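0.19 alpha-amylase inhibitor (Triticum aestivum, PDB 1HSS) inhibits alpha-amylase, working as a secreted, disulfide-rich homodimeric protein of the wheat kernel that also binds IgE. Local coordinates at residues Q32-E35 against A36-R39. Residues are numbered along the deposited sequence; the frame is centred on the assembly and turned at random.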
# COMPACT_ATOMS: atom_id res chain seq x y z
N GLN A 32 10.03 7.66 -10.07
CA GLN A 32 9.13 8.78 -9.91
C GLN A 32 7.91 8.59 -10.81
O GLN A 32 8.06 8.18 -11.96
CB GLN A 32 9.86 10.06 -10.27
CG GLN A 32 9.10 11.31 -9.96
CD GLN A 32 10.02 12.43 -9.58
OE1 GLN A 32 10.60 13.09 -10.43
NE2 GLN A 32 10.28 12.55 -8.28
N VAL A 33 6.71 8.81 -10.28
CA VAL A 33 5.51 8.67 -11.11
C VAL A 33 4.92 10.03 -11.47
O VAL A 33 4.72 10.89 -10.59
CB VAL A 33 4.42 7.73 -10.44
CG1 VAL A 33 5.07 6.75 -9.48
CG2 VAL A 33 3.35 8.53 -9.73
N PRO A 34 4.77 10.31 -12.78
CA PRO A 34 4.14 11.55 -13.25
C PRO A 34 2.69 11.64 -12.78
O PRO A 34 1.97 10.63 -12.75
CB PRO A 34 4.23 11.45 -14.78
CG PRO A 34 5.36 10.52 -15.03
CD PRO A 34 5.25 9.50 -13.91
N GLU A 35 2.24 12.85 -12.47
CA GLU A 35 0.87 13.04 -12.00
C GLU A 35 -0.21 12.57 -12.97
O GLU A 35 -1.20 11.97 -12.56
CB GLU A 35 0.64 14.51 -11.63
CG GLU A 35 1.36 14.93 -10.34
CD GLU A 35 1.27 13.88 -9.21
OE1 GLU A 35 0.15 13.63 -8.68
OE2 GLU A 35 2.33 13.32 -8.85
N ALA A 36 0.08 12.68 -14.26
CA ALA A 36 -0.83 12.21 -15.30
C ALA A 36 -1.06 10.69 -15.27
O ALA A 36 -2.18 10.24 -15.46
CB ALA A 36 -0.32 12.63 -16.67
N VAL A 37 -0.02 9.90 -15.00
CA VAL A 37 -0.25 8.46 -15.01
C VAL A 37 -0.88 7.97 -13.71
O VAL A 37 -1.74 7.09 -13.75
CB VAL A 37 1.01 7.64 -15.37
CG1 VAL A 37 2.07 8.53 -15.93
CG2 VAL A 37 1.50 6.82 -14.20
N LEU A 38 -0.59 8.64 -12.60
CA LEU A 38 -1.36 8.41 -11.36
C LEU A 38 -2.85 8.74 -11.58
O LEU A 38 -3.73 7.89 -11.41
CB LEU A 38 -0.81 9.28 -10.23
CG LEU A 38 -1.45 9.11 -8.84
CD1 LEU A 38 -1.69 7.66 -8.50
CD2 LEU A 38 -0.52 9.69 -7.82
N ARG A 39 -3.11 9.93 -12.10
CA ARG A 39 -4.47 10.42 -12.31
C ARG A 39 -5.34 9.48 -13.15
O ARG A 39 -6.49 9.19 -12.81
CB ARG A 39 -4.39 11.80 -12.97
CG ARG A 39 -5.73 12.47 -13.23
CD ARG A 39 -6.02 12.61 -14.72
NE ARG A 39 -5.22 13.65 -15.35
CZ ARG A 39 -4.61 13.52 -16.52
NH1 ARG A 39 -4.79 12.46 -17.27
NH2 ARG A 39 -3.85 14.51 -16.98
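Above one face of the Arg39 guanidinium is Ala36 CA, 4.1 Å from the plane and over its centre; a chi2 of -114°, off the usual staggered positions, together with a further bend at chi3, folds the arginine back to reach it. The Glu35 carboxylate brings OE1 to within 4.1 Å of Leu38 CD2, the two side chains running alongside one another in the same direction. Pro34 offers its puckered ring to Val37, whose CG1 methyl sits over the CB-CG-CD side, 3.8 Å from Pro34 CB and nearly as close to the next two ring carbons.

All of this happens at the N-terminal end of helix 35-46, with Pro34 as the N-cap. Its carbonyl takes the first helical bond, from Leu38 N to Pro34 O at 3.2 Å and almost straight (173°), and the same oxygen gets a weak second one from Val37 N. One residue on, Arg39 N reaches Glu35 O at 2.8 Å. In this four-helix fold of the cereal inhibitors, the helix that starts here carries Cys41 and Cys42, disulfide-bonded to Cys20 and Cys99, and the segment 32-35 is the end of the connection from helix 20-27. Val33 packs on Gln27 and Pro34 on Leu26 of that helix.

Leu38 is the buried member. Its CB lies 4.3 Å from Val33 CG2, a loose apolar contact, and CG set anti to the backbone N (chi1 -177°) carries the branch to the Glu35 side. There the dimer partner comes in: Arg100 of the second subunit packs on Leu38, and its NH1 forms a salt bridge with Glu35 OE2, the oxygen other than the one near the leucine methyl.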